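Local coordinates for biogenic amine-binding protein (Rhodnius prolixus, PDB 4GE1) that binds tryptamine in this structure and probably other biogenic amines such as serotonin and norepinephrine, in the saliva of a blood-feeding insect, at residues Gly84-Val96 against Ile103-Thr115. Sequence-based numbering, arbitrary orientation.
Sequences GNNGKYTAKNVIV and IDERTLQVSYIDT. With TSS (2-(1H-indol-3-yl)ethanamine), chain E.
Val110 lies over one face of the Tyr89 ring, its CB 3.9 Å from the ring centroid in a CH-pi contact, while Tyr112 meets that ring at its edge. Tyr89 and Val110 are a hydrogen-bonded antiparallel pair, and their face is buried against the ligand. A compact beta-branched valine suits this place: CG1 stays against the tyrosine, and CG2 comes 3.7 Å from CZ3 of the tryptamine indole. Tyr89 OH, beyond the ring, is hydrogen-bonded to Glu58.

Further along the same face, Arg106 turns NE and NH2 side-on to Asn93 OD1, at 3.0 and 2.9 Å. The oxygen lies in the guanidinium plane, but the amide is turned 59° from it, and both donors reach OD1 from one side of the amide plane. Asn93 can accept here while its ND2 donates to Asp73, a residue that also binds the ligand; it thus links arginine to aspartate. Leu108 CD1 packs on Asn93 CB at 3.4 Å.

The other face is polar and more open to solvent, though the Thr90 and Thr107 methyls press together there. Repeated bends carry Lys92 across to Glu105, NZ lying 3.2 Å from OE1 in a salt bridge; Glu105 OE2 is hydrogen-bonded to Tyr195 OH.

Ile103 and Asp104 both face Ile95, a classic beta bulge. The whole is an antiparallel hairpin whose inward Tyr89, Arg106, Val110 and Tyr112 line the ligand pocket of a lipocalin barrel.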
# COMPACT_ATOMS: atom_id res chain seq x y z
N GLY A 84 -0.48 4.37 19.10
CA GLY A 84 -0.07 3.47 20.16
C GLY A 84 0.61 2.24 19.59
O GLY A 84 1.53 2.35 18.79
N ASN A 85 0.13 1.07 19.99
CA ASN A 85 0.72 -0.19 19.55
C ASN A 85 0.03 -0.80 18.33
O ASN A 85 0.40 -1.89 17.87
CB ASN A 85 0.71 -1.20 20.70
CG ASN A 85 2.09 -1.76 20.99
OD1 ASN A 85 3.08 -1.31 20.42
ND2 ASN A 85 2.15 -2.75 21.87
N ASN A 86 -0.96 -0.10 17.78
CA ASN A 86 -1.75 -0.65 16.68
C ASN A 86 -1.14 -0.41 15.31
O ASN A 86 -0.29 0.46 15.13
CB ASN A 86 -3.17 -0.09 16.72
CG ASN A 86 -3.80 -0.21 18.08
OD1 ASN A 86 -3.97 -1.31 18.61
ND2 ASN A 86 -4.17 0.93 18.66
N GLY A 87 -1.61 -1.18 14.33
CA GLY A 87 -1.17 -1.03 12.96
C GLY A 87 -1.94 0.07 12.27
O GLY A 87 -2.66 -0.18 11.29
N LYS A 88 -1.79 1.29 12.77
CA LYS A 88 -2.55 2.42 12.25
C LYS A 88 -1.73 3.70 12.32
O LYS A 88 -1.16 4.03 13.36
CB LYS A 88 -3.84 2.59 13.06
CG LYS A 88 -4.65 3.82 12.69
CD LYS A 88 -5.99 3.80 13.42
CE LYS A 88 -6.85 4.99 13.03
NZ LYS A 88 -7.22 4.98 11.58
N TYR A 89 -1.68 4.42 11.21
CA TYR A 89 -0.88 5.63 11.15
C TYR A 89 -1.33 6.56 10.04
O TYR A 89 -2.11 6.18 9.17
CB TYR A 89 0.62 5.29 10.99
CG TYR A 89 1.00 4.57 9.71
CD1 TYR A 89 1.67 5.24 8.68
CD2 TYR A 89 0.71 3.22 9.53
CE1 TYR A 89 2.02 4.58 7.50
CE2 TYR A 89 1.06 2.56 8.34
CZ TYR A 89 1.72 3.25 7.34
OH TYR A 89 2.07 2.60 6.18
N THR A 90 -0.84 7.79 10.10
CA THR A 90 -1.05 8.74 9.04
C THR A 90 0.27 9.00 8.32
O THR A 90 1.34 9.04 8.93
CB THR A 90 -1.60 10.07 9.59
OG1 THR A 90 -2.63 9.79 10.55
CG2 THR A 90 -2.18 10.90 8.46
N ALA A 91 0.19 9.17 7.01
CA ALA A 91 1.38 9.42 6.22
C ALA A 91 1.10 10.57 5.26
O ALA A 91 -0.04 10.82 4.89
CB ALA A 91 1.78 8.17 5.46
N LYS A 92 2.16 11.29 4.91
CA LYS A 92 2.11 12.21 3.80
C LYS A 92 2.51 11.39 2.57
O LYS A 92 3.58 10.76 2.55
CB LYS A 92 3.08 13.38 4.01
CG LYS A 92 3.14 14.38 2.87
CD LYS A 92 1.74 14.83 2.46
CE LYS A 92 1.72 16.29 2.04
NZ LYS A 92 2.00 17.18 3.20
N ASN A 93 1.64 11.35 1.57
CA ASN A 93 1.97 10.61 0.36
C ASN A 93 2.13 11.56 -0.81
O ASN A 93 1.28 12.42 -1.06
CB ASN A 93 0.93 9.51 0.07
CG ASN A 93 1.24 8.73 -1.21
OD1 ASN A 93 0.82 9.11 -2.29
ND2 ASN A 93 1.97 7.63 -1.07
N VAL A 94 3.26 11.43 -1.49
CA VAL A 94 3.63 12.33 -2.57
C VAL A 94 3.68 11.57 -3.89
O VAL A 94 4.39 10.58 -4.02
CB VAL A 94 5.00 12.97 -2.29
CG1 VAL A 94 5.27 14.10 -3.28
CG2 VAL A 94 5.05 13.50 -0.87
N ILE A 95 2.89 12.04 -4.86
CA ILE A 95 2.93 11.47 -6.20
C ILE A 95 4.10 12.12 -6.90
O ILE A 95 4.18 13.35 -6.96
CB ILE A 95 1.64 11.78 -6.98
CG1 ILE A 95 0.39 11.43 -6.16
CG2 ILE A 95 1.63 11.08 -8.33
CD1 ILE A 95 0.31 9.98 -5.76
N VAL A 96 5.02 11.31 -7.42
CA VAL A 96 6.24 11.84 -8.01
C VAL A 96 6.57 11.29 -9.40
O VAL A 96 6.13 10.21 -9.78
CB VAL A 96 7.45 11.58 -7.10
CG1 VAL A 96 7.20 12.15 -5.72
CG2 VAL A 96 7.71 10.09 -7.02
N ILE A 103 4.71 15.75 -8.19
CA ILE A 103 3.54 16.06 -9.00
C ILE A 103 2.39 16.58 -8.13
O ILE A 103 1.78 17.61 -8.44
CB ILE A 103 3.06 14.82 -9.78
CG1 ILE A 103 4.08 14.44 -10.86
CG2 ILE A 103 1.70 15.06 -10.41
CD1 ILE A 103 3.69 13.24 -11.69
N ASP A 104 2.12 15.87 -7.03
CA ASP A 104 1.03 16.20 -6.11
C ASP A 104 1.29 15.51 -4.77
O ASP A 104 2.14 14.60 -4.69
CB ASP A 104 -0.32 15.74 -6.68
CG ASP A 104 -1.51 16.38 -5.97
OD1 ASP A 104 -1.33 17.06 -4.94
OD2 ASP A 104 -2.65 16.18 -6.45
N GLU A 105 0.56 15.93 -3.74
CA GLU A 105 0.71 15.37 -2.40
C GLU A 105 -0.64 15.29 -1.66
O GLU A 105 -1.58 16.06 -1.94
CB GLU A 105 1.72 16.18 -1.57
CG GLU A 105 1.39 17.68 -1.43
CD GLU A 105 2.51 18.50 -0.80
OE1 GLU A 105 2.47 18.74 0.43
OE2 GLU A 105 3.42 18.95 -1.53
N ARG A 106 -0.73 14.37 -0.71
CA ARG A 106 -1.97 14.18 0.04
C ARG A 106 -1.67 13.50 1.36
O ARG A 106 -0.57 12.96 1.58
CB ARG A 106 -2.89 13.27 -0.76
CG ARG A 106 -2.28 11.91 -0.98
CD ARG A 106 -2.89 11.18 -2.15
NE ARG A 106 -1.98 10.14 -2.63
CZ ARG A 106 -2.36 9.09 -3.35
NH1 ARG A 106 -3.64 8.93 -3.66
NH2 ARG A 106 -1.46 8.19 -3.74
N THR A 107 -2.66 13.52 2.24
CA THR A 107 -2.58 12.81 3.51
C THR A 107 -3.34 11.50 3.40
O THR A 107 -4.47 11.48 2.90
CB THR A 107 -3.20 13.65 4.63
OG1 THR A 107 -2.65 14.97 4.59
CG2 THR A 107 -2.94 13.02 5.98
N LEU A 108 -2.74 10.41 3.86
CA LEU A 108 -3.39 9.11 3.83
C LEU A 108 -3.47 8.51 5.23
O LEU A 108 -2.46 8.41 5.93
CB LEU A 108 -2.63 8.14 2.91
CG LEU A 108 -2.61 8.48 1.42
CD1 LEU A 108 -1.79 7.49 0.62
CD2 LEU A 108 -4.02 8.52 0.91
N GLN A 109 -4.67 8.12 5.62
CA GLN A 109 -4.85 7.38 6.87
C GLN A 109 -4.75 5.89 6.57
O GLN A 109 -5.55 5.35 5.79
CB GLN A 109 -6.20 7.72 7.50
CG GLN A 109 -6.44 9.22 7.62
CD GLN A 109 -7.77 9.57 8.28
OE1 GLN A 109 -8.59 8.69 8.55
NE2 GLN A 109 -7.99 10.85 8.54
N VAL A 110 -3.77 5.22 7.18
CA VAL A 110 -3.53 3.81 6.89
C VAL A 110 -3.97 2.93 8.06
O VAL A 110 -3.63 3.21 9.22
CB VAL A 110 -2.03 3.55 6.60
CG1 VAL A 110 -1.82 2.12 6.12
CG2 VAL A 110 -1.49 4.55 5.57
N SER A 111 -4.71 1.87 7.76
CA SER A 111 -5.15 0.96 8.81
C SER A 111 -4.91 -0.49 8.43
O SER A 111 -5.60 -1.02 7.56
CB SER A 111 -6.65 1.16 9.11
OG SER A 111 -6.99 2.53 9.13
N TYR A 112 -3.94 -1.12 9.07
CA TYR A 112 -3.71 -2.54 8.84
C TYR A 112 -4.69 -3.41 9.62
O TYR A 112 -4.68 -3.45 10.85
CB TYR A 112 -2.24 -2.93 9.07
CG TYR A 112 -1.39 -2.63 7.85
CD1 TYR A 112 -0.68 -1.45 7.76
CD2 TYR A 112 -1.36 -3.50 6.77
CE1 TYR A 112 0.08 -1.15 6.63
CE2 TYR A 112 -0.61 -3.21 5.63
CZ TYR A 112 0.11 -2.04 5.57
OH TYR A 112 0.85 -1.73 4.45
N ILE A 113 -5.55 -4.07 8.86
CA ILE A 113 -6.57 -4.96 9.38
C ILE A 113 -5.96 -6.24 9.93
O ILE A 113 -6.41 -6.76 10.97
CB ILE A 113 -7.58 -5.29 8.27
CG1 ILE A 113 -8.31 -4.02 7.84
CG2 ILE A 113 -8.55 -6.36 8.72
CD1 ILE A 113 -9.17 -4.19 6.61
N ASP A 114 -4.93 -6.75 9.25
CA ASP A 114 -4.25 -7.98 9.64
C ASP A 114 -2.94 -8.17 8.86
O ASP A 114 -2.78 -7.64 7.76
CB ASP A 114 -5.16 -9.19 9.45
CG ASP A 114 -4.61 -10.45 10.08
OD1 ASP A 114 -3.87 -10.35 11.08
OD2 ASP A 114 -4.93 -11.56 9.59
N THR A 115 -2.02 -8.95 9.43
CA THR A 115 -0.78 -9.31 8.76
C THR A 115 -0.02 -10.37 9.55
O THR A 115 -0.09 -10.40 10.78
CB THR A 115 0.15 -8.10 8.58
OG1 THR A 115 1.31 -8.50 7.84
CG2 THR A 115 0.58 -7.55 9.94
N1 TSS E . 0.50 3.93 -2.82
CA TSS E . -0.76 4.52 -2.42
CB TSS E . -1.81 3.60 -1.91
CG TSS E . -1.38 2.43 -1.08
CD1 TSS E . -1.41 1.09 -1.45
NE1 TSS E . -0.95 0.34 -0.43
CE2 TSS E . -0.60 1.16 0.63
CD2 TSS E . -0.86 2.46 0.25
CZ2 TSS E . -0.06 0.88 1.91
CH2 TSS E . 0.19 1.91 2.80
CZ3 TSS E . -0.07 3.23 2.42
CE3 TSS E . -0.60 3.51 1.16